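Local coordinates for probable signal peptide protein (PDB 2QGU) that binds a phospholipid and, as a member of the MlaC family, probably carries such lipids across the periplasm, at residues A[122-127]-A[136-141]; A[132-137]-A[153-158]. The protein carries 13 engineered substitutions. One frame throughout, in Å; residues are numbered along the deposited sequence. Where two conformers were deposited one is given.

Contact 1. Residues A[122-127]-A[136-141]; sequences AYKPFR and VVRSTV. Engineered in segment 122-127: Ala122 (natural residue Ser).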
ATOM      1  N   ALA A 122      -2.009 -17.865   3.906  1.00  9.60           N
ATOM      2  CA  ALA A 122      -3.238 -18.618   3.728  1.00  9.37           C
ATOM      3  C   ALA A 122      -4.361 -17.613   3.539  1.00  9.13           C
ATOM      4  O   ALA A 122      -4.399 -16.577   4.218  1.00  9.20           O
ATOM      5  CB  ALA A 122      -3.500 -19.483   4.937  1.00  9.90           C
ATOM      6  N   TYR A 123      -5.258 -17.910   2.606  1.00  8.96           N
ATOM      7  CA  TYR A 123      -6.404 -17.049   2.338  1.00  8.81           C
ATOM      8  C   TYR A 123      -7.658 -17.563   3.020  1.00  8.79           C
ATOM      9  O   TYR A 123      -7.931 -18.769   3.039  1.00  9.58           O
ATOM     10  CB  TYR A 123      -6.591 -16.825   0.821  1.00  8.93           C
ATOM     11  CG  TYR A 123      -5.461 -15.971   0.314  1.00  9.09           C
ATOM     12  CD1 TYR A 123      -5.576 -14.584   0.274  1.00  8.96           C
ATOM     13  CD2 TYR A 123      -4.234 -16.543  -0.020  1.00  9.24           C
ATOM     14  CE1 TYR A 123      -4.515 -13.785  -0.130  1.00  9.82           C
ATOM     15  CE2 TYR A 123      -3.162 -15.751  -0.414  1.00  9.36           C
ATOM     16  CZ  TYR A 123      -3.309 -14.378  -0.467  1.00  9.64           C
ATOM     17  OH  TYR A 123      -2.235 -13.605  -0.852  1.00 11.38           O
ATOM     18  N   LYS A 124      -8.393 -16.631   3.612  1.00  8.36           N
ATOM     19  CA  LYS A 124      -9.690 -16.928   4.193  1.00  8.07           C
ATOM     20  C   LYS A 124     -10.721 -16.992   3.056  1.00  7.88           C
ATOM     21  O   LYS A 124     -10.439 -16.553   1.932  1.00  7.64           O
ATOM     22  CB  LYS A 124     -10.050 -15.867   5.238  1.00  8.43           C
ATOM     23  CG  LYS A 124      -9.122 -15.888   6.458  1.00  8.80           C
ATOM     24  CD  LYS A 124      -9.437 -14.744   7.401  1.00  9.84           C
ATOM     25  CE  LYS A 124      -8.511 -14.797   8.606  1.00 11.98           C
ATOM     26  NZ  LYS A 124      -8.804 -13.679   9.545  1.00 13.22           N
ATOM     27  N   PRO A 125     -11.912 -17.553   3.326  1.00  7.69           N
ATOM     28  CA  PRO A 125     -12.908 -17.630   2.257  1.00  7.54           C
ATOM     29  C   PRO A 125     -13.199 -16.264   1.647  1.00  7.15           C
ATOM     30  O   PRO A 125     -13.277 -15.259   2.363  1.00  7.75           O
ATOM     31  CB  PRO A 125     -14.156 -18.145   2.982  1.00  7.60           C
ATOM     32  CG  PRO A 125     -13.614 -18.920   4.145  1.00  8.18           C
ATOM     33  CD  PRO A 125     -12.412 -18.147   4.584  1.00  7.82           C
ATOM     34  N   PHE A 126     -13.350 -16.238   0.328  1.00  7.33           N
ATOM     35  CA  PHE A 126     -13.820 -15.044  -0.353  1.00  7.04           C
ATOM     36  C   PHE A 126     -15.332 -14.995  -0.224  1.00  7.15           C
ATOM     37  O   PHE A 126     -16.029 -15.929  -0.634  1.00  7.29           O
ATOM     38  CB  PHE A 126     -13.402 -15.039  -1.818  1.00  7.08           C
ATOM     39  CG  PHE A 126     -13.804 -13.797  -2.545  1.00  7.12           C
ATOM     40  CD1 PHE A 126     -13.171 -12.587  -2.277  1.00  7.71           C
ATOM     41  CD2 PHE A 126     -14.842 -13.821  -3.470  1.00  7.68           C
ATOM     42  CE1 PHE A 126     -13.544 -11.426  -2.938  1.00  7.67           C
ATOM     43  CE2 PHE A 126     -15.221 -12.660  -4.141  1.00  8.60           C
ATOM     44  CZ  PHE A 126     -14.571 -11.464  -3.870  1.00  7.59           C
ATOM     45  N   ARG A 127     -15.831 -13.905   0.352  1.00  6.64           N
ATOM     46  CA  ARG A 127     -17.225 -13.845   0.791  1.00  6.64           C
ATOM     47  C   ARG A 127     -18.142 -12.971  -0.054  1.00  6.75           C
ATOM     48  O   ARG A 127     -19.359 -13.047   0.091  1.00  6.75           O
ATOM     49  CB  ARG A 127     -17.318 -13.413   2.259  1.00  6.76           C
ATOM     50  CG  ARG A 127     -16.548 -14.308   3.193  1.00  7.19           C
ATOM     51  CD  ARG A 127     -16.975 -14.112   4.635  1.00  7.91           C
ATOM     52  NE  ARG A 127     -16.152 -14.921   5.533  1.00  8.60           N
ATOM     53  CZ  ARG A 127     -16.369 -16.205   5.800  1.00  8.74           C
ATOM     54  NH1 ARG A 127     -17.402 -16.842   5.261  1.00 10.04           N
ATOM     55  NH2 ARG A 127     -15.547 -16.851   6.626  1.00 10.83           N
ATOM     56  N   VAL A 136     -13.437  -7.301  -0.461  1.00  5.60           N
ATOM     57  CA  VAL A 136     -12.324  -7.494   0.466  1.00  5.54           C
ATOM     58  C   VAL A 136     -11.799  -8.919   0.334  1.00  5.67           C
ATOM     59  O   VAL A 136     -12.578  -9.868   0.261  1.00  6.48           O
ATOM     60  CB  VAL A 136     -12.757  -7.172   1.921  1.00  5.70           C
ATOM     61  CG1 VAL A 136     -11.713  -7.618   2.955  1.00  6.80           C
ATOM     62  CG2 VAL A 136     -13.036  -5.676   2.064  1.00  5.70           C
ATOM     63  N   VAL A 137     -10.476  -9.043   0.269  1.00  5.60           N
ATOM     64  CA  VAL A 137      -9.784 -10.332   0.311  1.00  5.78           C
ATOM     65  C   VAL A 137      -9.038 -10.406   1.637  1.00  5.93           C
ATOM     66  O   VAL A 137      -8.276  -9.493   1.976  1.00  6.27           O
ATOM     67  CB  VAL A 137      -8.795 -10.474  -0.873  1.00  5.87           C
ATOM     68  CG1 VAL A 137      -7.923 -11.723  -0.729  1.00  7.05           C
ATOM     69  CG2 VAL A 137      -9.549 -10.481  -2.204  1.00  6.31           C
ATOM     70  N   ARG A 138      -9.277 -11.473   2.396  1.00  5.93           N
ATOM     71  CA  ARG A 138      -8.695 -11.605   3.727  1.00  6.37           C
ATOM     72  C   ARG A 138      -7.667 -12.728   3.766  1.00  6.30           C
ATOM     73  O   ARG A 138      -7.854 -13.782   3.156  1.00  6.25           O
ATOM     74  CB  ARG A 138      -9.784 -11.841   4.774  1.00  6.43           C
ATOM     75  CG  ARG A 138     -10.887 -10.770   4.788  1.00  7.08           C
ATOM     76  CD  ARG A 138     -11.760 -10.889   6.031  1.00  7.23           C
ATOM     77  NE  ARG A 138     -10.986 -10.573   7.232  1.00  7.53           N
ATOM     78  CZ  ARG A 138     -11.204 -11.087   8.436  1.00  8.54           C
ATOM     79  NH1 ARG A 138     -12.166 -11.982   8.637  1.00  8.86           N
ATOM     80  NH2 ARG A 138     -10.426 -10.727   9.445  1.00  8.82           N
ATOM     81  N   SER A 139      -6.574 -12.501   4.490  1.00  6.13           N
ATOM     82  CA  SER A 139      -5.483 -13.466   4.526  1.00  6.35           C
ATOM     83  C   SER A 139      -4.741 -13.439   5.857  1.00  6.39           C
ATOM     84  O   SER A 139      -4.876 -12.494   6.644  1.00  6.37           O
ATOM     85  CB  SER A 139      -4.496 -13.212   3.377  1.00  6.65           C
ATOM     86  OG  SER A 139      -3.577 -12.172   3.690  1.00  6.50           O
ATOM     87  N   THR A 140      -3.961 -14.494   6.089  1.00  6.84           N
ATOM     88  CA  THR A 140      -3.114 -14.608   7.270  1.00  7.49           C
ATOM     89  C   THR A 140      -1.721 -15.031   6.827  1.00  7.60           C
ATOM     90  O   THR A 140      -1.550 -16.084   6.198  1.00  7.34           O
ATOM     91  CB  THR A 140      -3.652 -15.672   8.262  1.00  7.85           C
ATOM     92  OG1 THR A 140      -5.042 -15.450   8.541  1.00  9.75           O
ATOM     93  CG2 THR A 140      -2.861 -15.632   9.558  1.00  8.62           C
ATOM     94  N   VAL A 141      -0.733 -14.208   7.149  1.00  7.59           N
ATOM     95  CA  VAL A 141       0.667 -14.527   6.898  1.00  8.34           C
ATOM     96  C   VAL A 141       1.195 -15.290   8.111  1.00  8.13           C
ATOM     97  O   VAL A 141       0.967 -14.873   9.252  1.00  8.80           O
ATOM     98  CB  VAL A 141       1.508 -13.243   6.690  1.00  8.56           C
ATOM     99  CG1 VAL A 141       2.979 -13.576   6.465  1.00  9.50           C
ATOM    100  CG2 VAL A 141       0.966 -12.438   5.516  1.00  9.98           C
TER
HETATM  101  O   HOH W   1      -1.676 -11.710   1.684  1.00  9.29           O
HETATM  102  O   HOH W   2      -7.343 -11.653   8.027  1.00 10.13           O
HETATM  103  O   HOH W   3      -5.696 -13.363  10.060  1.00 13.58           O
HETATM  104  O   HOH W   4     -11.174 -13.354   1.321  1.00  8.03           O

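Contact 2. Residues A[132-137]-A[153-158]; sequences DTDVVV and RVEKSP. Engineered in segment 153-158: Val154 (natural residue Met), Pro158 (natural residue Ala).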
ATOM      1  N   ASP A 132     -19.734  -8.836  -7.733  1.00  9.36           N
ATOM      2  CA  ASP A 132     -19.362  -7.619  -7.002  1.00  9.39           C
ATOM      3  C   ASP A 132     -18.051  -7.048  -7.546  1.00  9.47           C
ATOM      4  O   ASP A 132     -17.170  -7.796  -7.977  1.00  9.66           O
ATOM      5  CB  ASP A 132     -19.246  -7.886  -5.501  1.00  9.52           C
ATOM      6  CG  ASP A 132     -20.582  -8.170  -4.849  1.00 10.97           C
ATOM      7  OD1 ASP A 132     -21.636  -7.791  -5.409  1.00 10.25           O
ATOM      8  OD2 ASP A 132     -20.582  -8.785  -3.766  1.00 11.17           O
ATOM      9  N   THR A 133     -17.934  -5.722  -7.526  1.00  9.40           N
ATOM     10  CA  THR A 133     -16.781  -5.050  -8.135  1.00  9.48           C
ATOM     11  C   THR A 133     -15.888  -4.304  -7.142  1.00  8.89           C
ATOM     12  O   THR A 133     -14.860  -3.747  -7.526  1.00  9.12           O
ATOM     13  CB  THR A 133     -17.217  -4.074  -9.235  1.00  9.94           C
ATOM     14  OG1 THR A 133     -18.156  -3.148  -8.684  1.00 11.80           O
ATOM     15  CG2 THR A 133     -17.843  -4.827 -10.415  1.00 11.64           C
ATOM     16  N   ASP A 134     -16.286  -4.284  -5.871  1.00  8.02           N
ATOM     17  CA  ASP A 134     -15.496  -3.643  -4.828  1.00  7.99           C
ATOM     18  C   ASP A 134     -15.594  -4.520  -3.589  1.00  7.79           C
ATOM     19  O   ASP A 134     -16.621  -4.541  -2.902  1.00  8.32           O
ATOM     20  CB  ASP A 134     -15.993  -2.221  -4.559  1.00  8.50           C
ATOM     21  CG  ASP A 134     -14.926  -1.343  -3.940  1.00 11.12           C
ATOM     22  OD1 ASP A 134     -14.229  -1.808  -3.020  1.00 11.00           O
ATOM     23  OD2 ASP A 134     -14.762  -0.187  -4.382  1.00 14.36           O
ATOM     24  N   VAL A 135     -14.519  -5.250  -3.319  1.00  6.28           N
ATOM     25  CA  VAL A 135     -14.573  -6.399  -2.407  1.00  6.48           C
ATOM     26  C   VAL A 135     -13.387  -6.406  -1.447  1.00  6.02           C
ATOM     27  O   VAL A 135     -12.447  -5.618  -1.599  1.00  6.24           O
ATOM     28  CB  VAL A 135     -14.612  -7.740  -3.201  1.00  6.60           C
ATOM     29  CG1 VAL A 135     -15.778  -7.747  -4.198  1.00  7.00           C
ATOM     30  CG2 VAL A 135     -13.299  -7.977  -3.925  1.00  7.17           C
ATOM     31  N   VAL A 136     -13.437  -7.301  -0.461  1.00  5.60           N
ATOM     32  CA  VAL A 136     -12.324  -7.494   0.466  1.00  5.54           C
ATOM     33  C   VAL A 136     -11.799  -8.919   0.334  1.00  5.67           C
ATOM     34  O   VAL A 136     -12.578  -9.868   0.261  1.00  6.48           O
ATOM     35  CB  VAL A 136     -12.757  -7.172   1.921  1.00  5.70           C
ATOM     36  CG1 VAL A 136     -11.713  -7.618   2.955  1.00  6.80           C
ATOM     37  CG2 VAL A 136     -13.036  -5.676   2.064  1.00  5.70           C
ATOM     38  N   VAL A 137     -10.476  -9.043   0.269  1.00  5.60           N
ATOM     39  CA  VAL A 137      -9.784 -10.332   0.311  1.00  5.78           C
ATOM     40  C   VAL A 137      -9.038 -10.406   1.637  1.00  5.93           C
ATOM     41  O   VAL A 137      -8.276  -9.493   1.976  1.00  6.27           O
ATOM     42  CB  VAL A 137      -8.795 -10.474  -0.873  1.00  5.87           C
ATOM     43  CG1 VAL A 137      -7.923 -11.723  -0.729  1.00  7.05           C
ATOM     44  CG2 VAL A 137      -9.549 -10.481  -2.204  1.00  6.31           C
ATOM     45  N   ARG A 153      -8.527  -4.283   0.065  0.50  5.83           N
ATOM     46  CA  ARG A 153      -9.665  -3.817  -0.719  0.50  5.88           C
ATOM     47  C   ARG A 153      -9.280  -3.879  -2.186  0.50  5.98           C
ATOM     48  O   ARG A 153      -8.191  -3.442  -2.573  0.50  6.17           O
ATOM     49  CB  ARG A 153     -10.099  -2.403  -0.320  0.50  5.80           C
ATOM     50  CG  ARG A 153     -10.729  -2.320   1.056  0.50  5.86           C
ATOM     51  CD  ARG A 153     -11.666  -1.129   1.186  0.50  5.80           C
ATOM     52  NE  ARG A 153     -12.285  -1.095   2.507  0.50  7.10           N
ATOM     53  CZ  ARG A 153     -13.400  -1.740   2.845  0.50  7.53           C
ATOM     54  NH1 ARG A 153     -14.056  -2.474   1.953  0.50  7.68           N
ATOM     55  NH2 ARG A 153     -13.867  -1.640   4.081  0.50  8.95           N
ATOM     56  N   VAL A 154     -10.168  -4.448  -2.995  1.00  6.20           N
ATOM     57  CA  VAL A 154      -9.883  -4.687  -4.403  1.00  6.59           C
ATOM     58  C   VAL A 154     -11.052  -4.200  -5.238  1.00  7.08           C
ATOM     59  O   VAL A 154     -12.206  -4.480  -4.922  1.00  6.86           O
ATOM     60  CB  VAL A 154      -9.611  -6.197  -4.697  1.00  6.38           C
ATOM     61  CG1 VAL A 154      -8.711  -6.344  -5.903  1.00  7.05           C
ATOM     62  CG2 VAL A 154      -8.974  -6.901  -3.484  1.00  7.21           C
ATOM     63  N   GLU A 155     -10.747  -3.447  -6.290  1.00  7.61           N
ATOM     64  CA  GLU A 155     -11.777  -2.910  -7.172  1.00  9.24           C
ATOM     65  C   GLU A 155     -11.548  -3.380  -8.601  1.00  9.33           C
ATOM     66  O   GLU A 155     -10.416  -3.358  -9.090  1.00  8.89           O
ATOM     67  CB  GLU A 155     -11.794  -1.380  -7.118  1.00  8.76           C
ATOM     68  CG  GLU A 155     -12.883  -0.771  -8.004  1.00 10.65           C
ATOM     69  CD  GLU A 155     -12.815   0.740  -8.145  1.00 11.82           C
ATOM     70  OE1 GLU A 155     -11.862   1.375  -7.644  1.00 15.63           O
ATOM     71  OE2 GLU A 155     -13.741   1.292  -8.786  1.00 16.87           O
ATOM     72  N   LYS A 156     -12.628  -3.789  -9.267  1.00 10.49           N
ATOM     73  CA  LYS A 156     -12.542  -4.243 -10.646  1.00 12.63           C
ATOM     74  C   LYS A 156     -12.671  -3.052 -11.578  1.00 14.17           C
ATOM     75  O   LYS A 156     -13.751  -2.468 -11.702  1.00 14.67           O
ATOM     76  CB  LYS A 156     -13.616  -5.286 -10.962  1.00 12.57           C
ATOM     77  CG  LYS A 156     -13.314  -6.077 -12.225  1.00 13.65           C
ATOM     78  CD  LYS A 156     -14.326  -7.177 -12.442  1.00 16.30           C
ATOM     79  CE  LYS A 156     -13.904  -8.071 -13.591  1.00 17.84           C
ATOM     80  NZ  LYS A 156     -14.807  -9.250 -13.702  1.00 20.20           N
ATOM     81  N   SER A 157     -11.545  -2.701 -12.200  1.00 16.22           N
ATOM     82  CA  SER A 157     -11.453  -1.612 -13.167  1.00 17.93           C
ATOM     83  C   SER A 157     -11.648  -2.181 -14.572  1.00 18.62           C
ATOM     84  O   SER A 157     -11.603  -3.399 -14.745  1.00 18.62           O
ATOM     85  CB  SER A 157     -10.081  -0.923 -13.059  1.00 18.07           C
ATOM     86  OG  SER A 157      -9.018  -1.762 -13.503  1.00 20.16           O
ATOM     87  N   PRO A 158     -11.876  -1.306 -15.576  1.00 19.50           N
ATOM     88  CA  PRO A 158     -11.853  -1.770 -16.968  1.00 20.04           C
ATOM     89  C   PRO A 158     -10.589  -2.561 -17.316  1.00 20.46           C
ATOM     90  O   PRO A 158     -10.650  -3.488 -18.125  1.00 20.89           O
ATOM     91  CB  PRO A 158     -11.913  -0.466 -17.763  1.00 19.97           C
ATOM     92  CG  PRO A 158     -12.694   0.453 -16.886  1.00 20.20           C
ATOM     93  CD  PRO A 158     -12.226   0.126 -15.489  1.00 19.71           C
TER
HETATM   94  O   HOH W   5     -13.719  -3.146  -0.743  1.00 12.16           O

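Contact 1. Residues A[122-127]-A[136-141]
Tyr123 and Ser139 face each other as an antiparallel non-hydrogen-bonded pair, and their side chains form the close-packed part of this contact, which joins strands 120-123 and 134-143 into a beta hairpin at the edge of the antiparallel sheet. The tyrosine CG lies anti to its carbonyl carbon, beside the backbone N (chi1 -69°). Its ring approaches the neighbouring strand obliquely: Tyr123 CE1 comes 3.6 Å from Ser139 CB, and Tyr123 CD1 lies 3.8 Å from Val137 CG1. Further along, the Phe126 side chain crosses that of Val137 at about a right angle, with Phe126 CE1 4.2 Å from Val137 CG2. Gln32 and Val39 of helix 31-47 touch Tyr123, whose side chain is about 7 Å from the bound phospholipid; Gln32 also touches Phe126 and Val137. One water donates to both Tyr123 OH and Ser139 OG, and Ser139 OG is also bonded to Leu150 O on the next strand.

Ladder bonds hold the backbones: Ala122, an engineered residue, pairs both ways with Thr140, and Lys124 N reaches Arg138 O at 2.9 Å although the strand has already ended. Beyond it, a water accepts from Arg138 N and perhaps donates to Pro125 O.

The other side, with Lys124, Arg138 and Thr140, is looser and wetter. The extended lysine crosses the arginine, Lys124 CD 3.9 Å from Arg138 CB, and NZ sits over one face of the guanidinium, 3.4 Å from Arg138 NH2. Two donors of like charge meet there without a bond. Instead, one water joins Lys124 NZ to Ser139 O and another joins it to Thr140 OG1, while Arg138 NE forms a salt bridge with Asp151. That carboxylate and these waters probably offset the repulsion, which suggests that aliphatic contact and hydration hold the lysine here.

Contact 2. Residues A[132-137]-A[153-158]
Arg153 opens its side of an antiparallel beta hairpin, strands 134-143 and 146-157, by setting its side chain against Val136. In the conformer described, one of two deposited, Arg153 NH1 lies 3.4 Å from Val136 CG2, and a water at the guanidinium edge, in its plane, accepts from NH1 and donates to Asp134 OD1, which is also hydrogen-bonded to Tyr164 OH. Trp172 adds a cation-pi contact to the arginine. Val154, an engineered residue, turns to the other face. Its N and O pair with Val135 O and N, both at 2.9 Å. Its CG1 is anti to the backbone N (chi1 -153°), and Val154 CG2 lies 3.8 Å from Val137 CG2. Val35 of helix 31-47 and Trp161 of the following strand also touch Val154. Glu155 returns to the face of Arg153, where its CG lies 4.1 Å from Asp134 OD2. The planes of the two carboxylates are nearly parallel, 19° apart, and Arg76 NH1 forms salt bridges with both, probably easing their repulsion. Lys156 CB lies 4.2 Å from Thr133 CB; Lys156 N donates to Thr133 O at 2.8 Å, and that oxygen also receives a CA-H contact from Glu155 CA at 3.2 Å.

How the contacts relate
From the N terminus the chain runs through five helices before it forms edge strand 120-123, then passes through a loop and returns as strand 134-143. Contact 1 closes that loop. The same strand then turns at its far end into 146-157, which comes back alongside, and contact 2 closes this second, adjacent hairpin. The two closures overlap along the chain without nesting: 132-137 begins between the segments of contact 1 and runs into its second segment, sharing Val136 and Val137. Strand 134-143 is therefore paired on both flanks, tying three successive strands of the antiparallel sheet together. Where the loop passes the strand's start, Phe126 CE1 packs 3.6 Å from Val135 CG2, and helix 31-47 touches both contacts.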